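Local coordinates for GGDEF and EAL domain-containing protein (Vibrio cholerae O1 str. 2010EL-1786, PDB 6PWK) that binds the second messenger c-di-GMP as a receptor of the LapD type and probably relays this signal to control large adhesins in biofilm formation, at residues A[205-218]-A[403-415]. Sequence-based numbering, arbitrary orientation.
With MG (magnesium ion), chain E; C2E (9,9'-[(2R,3R,3aS,5S,7aR,9R,10R,10aS,12S,14aR)-3,5,10,12-tetrahydroxy-5,12-dioxidooctahydro-2H,7H-difuro[3,2-d:3',2'-j][1,3,7,9,2,8]tetraoxadiphosphacyclododecine-2,9-diyl]bis(2-amino-1,9-dihydro-6H-purin-6-one)), chain C.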
loop_
_atom_site.group_PDB
_atom_site.type_symbol
_atom_site.label_atom_id
_atom_site.label_comp_id
_atom_site.label_asym_id
_atom_site.label_seq_id
_atom_site.Cartn_x
_atom_site.Cartn_y
_atom_site.Cartn_z
ATOM N N GLN A 205 12.112 32.384 2.326
ATOM C CA GLN A 205 11.335 33.254 3.202
ATOM C C GLN A 205 11.805 33.053 4.636
ATOM O O GLN A 205 11.763 31.932 5.155
ATOM C CB GLN A 205 9.838 32.971 3.080
ATOM C CG GLN A 205 8.964 34.023 3.744
ATOM C CD GLN A 205 7.487 33.714 3.633
ATOM O OE1 GLN A 205 7.054 32.588 3.880
ATOM N NE2 GLN A 205 6.701 34.716 3.256
ATOM N N ALA A 206 12.241 34.135 5.272
ATOM C CA ALA A 206 12.820 34.050 6.604
ATOM C C ALA A 206 11.739 34.045 7.677
ATOM O O ALA A 206 10.780 34.821 7.622
ATOM C CB ALA A 206 13.783 35.212 6.840
ATOM N N ALA A 207 11.901 33.157 8.654
ATOM C CA ALA A 207 11.063 33.125 9.848
ATOM C C ALA A 207 11.823 33.836 10.961
ATOM O O ALA A 207 12.817 33.313 11.473
ATOM C CB ALA A 207 10.720 31.689 10.237
ATOM N N ASN A 208 11.358 35.028 11.329
ATOM C CA ASN A 208 12.077 35.900 12.246
ATOM C C ASN A 208 11.313 36.069 13.551
ATOM O O ASN A 208 10.078 36.054 13.578
ATOM C CB ASN A 208 12.323 37.282 11.624
ATOM C CG ASN A 208 13.218 37.223 10.404
ATOM O OD1 ASN A 208 13.999 36.286 10.236
ATOM N ND2 ASN A 208 13.114 38.228 9.545
ATOM N N SER A 209 12.068 36.237 14.633
ATOM C CA SER A 209 11.499 36.569 15.927
ATOM C C SER A 209 11.173 38.059 15.979
ATOM O O SER A 209 11.459 38.818 15.049
ATOM C CB SER A 209 12.470 36.180 17.045
ATOM O OG SER A 209 13.638 36.980 17.000
ATOM N N SER A 210 10.565 38.492 17.087
ATOM C CA SER A 210 10.305 39.917 17.269
ATOM C C SER A 210 11.589 40.718 17.424
ATOM O O SER A 210 11.566 41.942 17.257
ATOM C CB SER A 210 9.408 40.141 18.484
ATOM O OG SER A 210 10.030 39.658 19.662
ATOM N N TRP A 211 12.702 40.057 17.739
ATOM C CA TRP A 211 13.993 40.708 17.908
ATOM C C TRP A 211 14.837 40.689 16.637
ATOM O O TRP A 211 16.005 41.086 16.679
ATOM C CB TRP A 211 14.769 40.044 19.051
ATOM C CG TRP A 211 14.033 40.048 20.358
ATOM C CD1 TRP A 211 13.124 39.125 20.788
ATOM C CD2 TRP A 211 14.144 41.020 21.404
ATOM N NE1 TRP A 211 12.661 39.463 22.038
ATOM C CE2 TRP A 211 13.272 40.622 22.438
ATOM C CE3 TRP A 211 14.895 42.188 21.568
ATOM C CZ2 TRP A 211 13.131 41.350 23.617
ATOM C CZ3 TRP A 211 14.754 42.910 22.740
ATOM C CH2 TRP A 211 13.880 42.489 23.748
ATOM N N GLY A 212 14.276 40.241 15.517
ATOM C CA GLY A 212 15.013 40.158 14.276
ATOM C C GLY A 212 15.851 38.912 14.106
ATOM O O GLY A 212 16.455 38.733 13.041
ATOM N N LYS A 213 15.917 38.050 15.118
ATOM C CA LYS A 213 16.652 36.798 14.995
ATOM C C LYS A 213 15.962 35.885 13.991
ATOM O O LYS A 213 14.766 35.603 14.112
ATOM C CB LYS A 213 16.760 36.116 16.360
ATOM C CG LYS A 213 17.237 34.665 16.329
ATOM C CD LYS A 213 16.073 33.693 16.502
ATOM C CE LYS A 213 16.560 32.272 16.749
ATOM N NZ LYS A 213 17.429 31.767 15.651
ATOM N N THR A 214 16.717 35.420 12.998
ATOM C CA THR A 214 16.178 34.561 11.948
ATOM C C THR A 214 16.260 33.108 12.407
ATOM O O THR A 214 17.353 32.559 12.580
ATOM C CB THR A 214 16.922 34.782 10.631
ATOM O OG1 THR A 214 16.643 33.705 9.728
ATOM C CG2 THR A 214 18.428 34.892 10.860
ATOM N N PHE A 215 15.095 32.489 12.621
ATOM C CA PHE A 215 15.054 31.081 13.004
ATOM C C PHE A 215 15.536 30.197 11.859
ATOM O O PHE A 215 16.487 29.421 12.013
ATOM C CB PHE A 215 13.633 30.701 13.430
ATOM C CG PHE A 215 13.525 29.330 14.033
ATOM C CD1 PHE A 215 13.745 29.135 15.387
ATOM C CD2 PHE A 215 13.195 28.238 13.249
ATOM C CE1 PHE A 215 13.644 27.876 15.946
ATOM C CE2 PHE A 215 13.092 26.975 13.803
ATOM C CZ PHE A 215 13.317 26.794 15.153
ATOM N N HIS A 216 14.889 30.305 10.702
ATOM C CA HIS A 216 15.350 29.639 9.493
ATOM C C HIS A 216 14.733 30.345 8.293
ATOM O O HIS A 216 13.903 31.246 8.436
ATOM C CB HIS A 216 15.010 28.139 9.500
ATOM C CG HIS A 216 13.541 27.834 9.541
ATOM N ND1 HIS A 216 13.027 26.768 10.248
ATOM C CD2 HIS A 216 12.482 28.434 8.946
ATOM C CE1 HIS A 216 11.714 26.734 10.099
ATOM N NE2 HIS A 216 11.358 27.733 9.311
ATOM N N ARG A 217 15.149 29.918 7.105
ATOM C CA ARG A 217 14.553 30.357 5.849
ATOM C C ARG A 217 13.903 29.156 5.179
ATOM O O ARG A 217 14.593 28.191 4.831
ATOM C CB ARG A 217 15.597 30.989 4.927
ATOM C CG ARG A 217 15.848 32.462 5.185
ATOM C CD ARG A 217 16.922 33.004 4.260
ATOM N NE ARG A 217 18.107 33.413 5.006
ATOM C CZ ARG A 217 18.269 34.618 5.543
ATOM N NH1 ARG A 217 17.320 35.537 5.411
ATOM N NH2 ARG A 217 19.377 34.905 6.210
ATOM N N GLU A 218 12.586 29.214 5.004
ATOM C CA GLU A 218 11.870 28.142 4.328
ATOM C C GLU A 218 12.079 28.236 2.823
ATOM O O GLU A 218 12.046 29.324 2.242
ATOM C CB GLU A 218 10.378 28.196 4.654
ATOM C CG GLU A 218 9.572 27.077 4.015
ATOM C CD GLU A 218 8.135 27.042 4.492
ATOM O OE1 GLU A 218 7.728 27.962 5.233
ATOM O OE2 GLU A 218 7.410 26.092 4.126
ATOM N N GLU A 403 -0.945 38.340 20.816
ATOM C CA GLU A 403 -1.616 38.010 22.067
ATOM C C GLU A 403 -1.532 36.531 22.418
ATOM O O GLU A 403 -1.963 36.152 23.512
ATOM C CB GLU A 403 -3.079 38.446 22.007
ATOM C CG GLU A 403 -3.268 39.934 21.789
ATOM C CD GLU A 403 -4.726 40.325 21.677
ATOM O OE1 GLU A 403 -5.593 39.450 21.880
ATOM O OE2 GLU A 403 -5.002 41.507 21.384
ATOM N N HIS A 404 -0.992 35.694 21.532
ATOM C CA HIS A 404 -0.859 34.265 21.781
ATOM C C HIS A 404 0.596 33.840 21.956
ATOM O O HIS A 404 0.924 32.672 21.724
ATOM C CB HIS A 404 -1.518 33.474 20.651
ATOM C CG HIS A 404 -2.998 33.675 20.563
ATOM N ND1 HIS A 404 -3.569 34.902 20.299
ATOM C CD2 HIS A 404 -4.025 32.808 20.714
ATOM C CE1 HIS A 404 -4.884 34.780 20.289
ATOM N NE2 HIS A 404 -5.187 33.519 20.539
ATOM N N PHE A 405 1.458 34.765 22.379
ATOM C CA PHE A 405 2.885 34.540 22.635
ATOM C C PHE A 405 3.525 33.619 21.592
ATOM O O PHE A 405 4.116 32.588 21.906
ATOM C CB PHE A 405 3.127 34.015 24.056
ATOM C CG PHE A 405 2.132 32.986 24.520
ATOM C CD1 PHE A 405 2.324 31.639 24.253
ATOM C CD2 PHE A 405 1.011 33.364 25.244
ATOM C CE1 PHE A 405 1.412 30.695 24.683
ATOM C CE2 PHE A 405 0.095 32.427 25.676
ATOM C CZ PHE A 405 0.297 31.089 25.396
ATOM N N ILE A 406 3.414 34.028 20.330
ATOM C CA ILE A 406 4.108 33.342 19.244
ATOM C C ILE A 406 5.531 33.878 19.165
ATOM O O ILE A 406 5.749 35.095 19.183
ATOM C CB ILE A 406 3.364 33.531 17.913
ATOM C CG1 ILE A 406 1.897 33.127 18.063
ATOM C CG2 ILE A 406 4.029 32.723 16.808
ATOM C CD1 ILE A 406 1.700 31.694 18.510
ATOM N N GLU A 407 6.508 32.972 19.077
ATOM C CA GLU A 407 7.904 33.383 19.170
ATOM C C GLU A 407 8.398 34.016 17.873
ATOM O O GLU A 407 8.928 35.134 17.886
ATOM C CB GLU A 407 8.779 32.187 19.559
ATOM C CG GLU A 407 8.694 31.827 21.037
ATOM C CD GLU A 407 9.771 30.851 21.471
ATOM O OE1 GLU A 407 9.905 29.783 20.837
ATOM O OE2 GLU A 407 10.492 31.159 22.444
ATOM N N VAL A 408 8.241 33.322 16.746
ATOM C CA VAL A 408 8.744 33.808 15.469
ATOM C C VAL A 408 7.599 33.838 14.462
ATOM O O VAL A 408 6.614 33.102 14.585
ATOM C CB VAL A 408 9.932 32.954 14.952
ATOM C CG1 VAL A 408 10.385 31.968 16.016
ATOM C CG2 VAL A 408 9.597 32.233 13.663
ATOM N N PHE A 409 7.728 34.719 13.468
ATOM C CA PHE A 409 6.681 34.961 12.486
ATOM C C PHE A 409 7.250 34.847 11.079
ATOM O O PHE A 409 8.441 35.075 10.851
ATOM C CB PHE A 409 6.046 36.347 12.682
ATOM C CG PHE A 409 5.567 36.601 14.083
ATOM C CD1 PHE A 409 6.446 37.033 15.064
ATOM C CD2 PHE A 409 4.237 36.411 14.419
ATOM C CE1 PHE A 409 6.009 37.265 16.354
ATOM C CE2 PHE A 409 3.794 36.644 15.706
ATOM C CZ PHE A 409 4.680 37.070 16.674
ATOM N N GLN A 410 6.379 34.498 10.135
ATOM C CA GLN A 410 6.763 34.320 8.742
ATOM C C GLN A 410 5.627 34.796 7.852
ATOM O O GLN A 410 4.453 34.600 8.176
ATOM C CB GLN A 410 7.100 32.848 8.445
ATOM C CG GLN A 410 7.686 32.598 7.063
ATOM C CD GLN A 410 8.017 31.135 6.821
ATOM O OE1 GLN A 410 8.006 30.322 7.746
ATOM N NE2 GLN A 410 8.312 30.795 5.572
ATOM N N GLY A 411 5.974 35.423 6.742
ATOM C CA GLY A 411 4.971 35.903 5.812
ATOM C C GLY A 411 5.453 37.141 5.083
ATOM O O GLY A 411 6.582 37.595 5.250
ATOM N N PHE A 412 4.548 37.686 4.266
ATOM C CA PHE A 412 4.892 38.830 3.427
ATOM C C PHE A 412 5.074 40.103 4.245
ATOM O O PHE A 412 5.820 40.999 3.833
ATOM C CB PHE A 412 3.822 39.034 2.354
ATOM C CG PHE A 412 3.759 37.921 1.342
ATOM C CD1 PHE A 412 4.884 37.166 1.050
ATOM C CD2 PHE A 412 2.575 37.629 0.684
ATOM C CE1 PHE A 412 4.828 36.143 0.121
ATOM C CE2 PHE A 412 2.514 36.606 -0.247
ATOM C CZ PHE A 412 3.642 35.863 -0.527
ATOM N N ILE A 413 4.410 40.206 5.399
ATOM C CA ILE A 413 4.560 41.401 6.221
ATOM C C ILE A 413 5.897 41.422 6.952
ATOM O O ILE A 413 6.391 42.504 7.293
ATOM C CB ILE A 413 3.401 41.538 7.224
ATOM C CG1 ILE A 413 3.301 42.986 7.712
ATOM C CG2 ILE A 413 3.568 40.569 8.388
ATOM C CD1 ILE A 413 2.744 43.133 9.102
ATOM N N VAL A 414 6.504 40.257 7.198
ATOM C CA VAL A 414 7.854 40.212 7.751
ATOM C C VAL A 414 8.905 40.325 6.656
ATOM O O VAL A 414 10.099 40.480 6.966
ATOM C CB VAL A 414 8.036 38.933 8.597
ATOM C CG1 VAL A 414 6.683 38.309 8.911
ATOM C CG2 VAL A 414 8.939 37.914 7.908
ATOM N N ASP A 415 8.490 40.298 5.388
ATOM C CA ASP A 415 9.366 40.311 4.214
ATOM C C ASP A 415 10.177 39.024 4.136
ATOM O O ASP A 415 9.631 37.957 3.855
ATOM C CB ASP A 415 10.299 41.528 4.222
ATOM C CG ASP A 415 9.550 42.838 4.347
ATOM O OD1 ASP A 415 8.431 42.939 3.804
ATOM O OD2 ASP A 415 10.081 43.768 4.990
HETATM MG MG MG E . 5.845 24.615 4.935
HETATM P P1 C2E C . 3.509 25.929 2.551
HETATM O O2P C2E C . 4.350 25.084 3.469
HETATM O O1P C2E C . 2.385 26.435 3.410
HETATM O "O5'" C2E C . 4.303 27.277 2.068
HETATM C "C5'" C2E C . 3.682 28.505 2.258
HETATM C "C4'" C2E C . 2.992 28.867 0.914
HETATM O "O4'" C2E C . 2.295 29.958 1.040
HETATM C "C3'" C2E C . 4.034 29.223 -0.162
HETATM O "O3'" C2E C . 3.389 29.214 -1.343
HETATM C "C2'" C2E C . 4.335 30.683 0.208
HETATM O "O2'" C2E C . 4.999 31.375 -0.933
HETATM C "C1'" C2E C . 3.116 31.132 0.297
HETATM N N9 C2E C . 2.811 32.314 1.063
HETATM C C8 C2E C . 3.965 32.422 1.766
HETATM N N7 C2E C . 3.832 33.511 2.566
HETATM C C5 C2E C . 2.632 34.045 2.367
HETATM C C6 C2E C . 1.885 35.255 2.954
HETATM O O6 C2E C . 2.379 35.958 3.770
HETATM N N1 C2E C . 0.559 35.556 2.507
HETATM C C2 C2E C . -0.103 34.746 1.517
HETATM N N2 C2E C . -1.454 35.005 1.027
HETATM N N3 C2E C . 0.630 33.608 0.987
HETATM C C4 C2E C . 2.007 33.289 1.440
HETATM P P11 C2E C . 4.158 28.291 -2.487
HETATM O O21 C2E C . 5.493 28.764 -2.996
HETATM O O11 C2E C . 3.253 28.281 -3.693
HETATM O O5A C2E C . 4.124 26.798 -1.782
HETATM C C5A C2E C . 2.844 26.228 -1.800
HETATM C C4A C2E C . 2.897 24.857 -1.259
HETATM O O4A C2E C . 3.563 24.089 -2.079
HETATM C C3A C2E C . 3.717 24.835 0.213
HETATM O O3A C2E C . 2.757 25.077 1.345
HETATM C C2A C2E C . 4.207 23.717 0.304
HETATM O O2A C2E C . 3.236 22.776 0.968
HETATM C C1A C2E C . 4.502 23.264 -1.229
HETATM N N91 C2E C . 5.757 23.486 -1.541
HETATM C C81 C2E C . 6.358 24.627 -1.913
HETATM N N71 C2E C . 7.653 24.321 -2.121
HETATM C C51 C2E C . 7.828 23.025 -1.878
HETATM C C61 C2E C . 9.058 22.127 -1.943
HETATM O O61 C2E C . 10.088 22.605 -2.263
HETATM N N11 C2E C . 8.971 20.735 -1.624
HETATM C C21 C2E C . 7.710 20.166 -1.236
HETATM N N21 C2E C . 7.626 18.750 -0.912
HETATM N N31 C2E C . 6.536 21.038 -1.174
HETATM C C41 C2E C . 6.637 22.490 -1.510
#
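The side-chain amide nitrogen of Gln410 reaches two acceptors, one from each strand of a hairpin. Gln410 NE2 donates to Gln205 OE1 at 2.8 Å and to Glu218 OE1 at 2.9 Å. Both bonds are bent, and Glu218 OE1 is met on its anti side. The contact closes the TIM-like barrel of the EAL domain: the short, weakly bonded strand 408-409 pairs antiparallel with strand 200-209 and parallel with strand 386-389. Asn208 and Phe409 form the hydrogen-bonded pair, with Phe409 N to Asn208 O at 2.7 Å and Asn208 N to Phe409 O at 3.0 Å. Val408 CG2 packs on Ala207 CB at 3.6 Å.

Gln410 is extended, with CG anti to the backbone N (chi1 -172°), which carries its amide to the ligand end of the hairpin. The amide planes of Gln205 and Gln410 are 84° apart. Lys355 NZ forms a salt bridge with Glu218 OE1 and a hydrogen bond with Gln410 OE1, which probably steadies the carboxylate. Glu218 OE2 binds magnesium, together with Asn272, Glu304 and Asp334.

The same segments help bind one guanine of c-di-GMP. Gln205 NE2 donates to guanine N7 at 3.2 Å. The Phe412 ring lies over the base, with guanine C6 above one face and offset toward the rim. Phe412 N donates to guanine O6 at 2.8 Å.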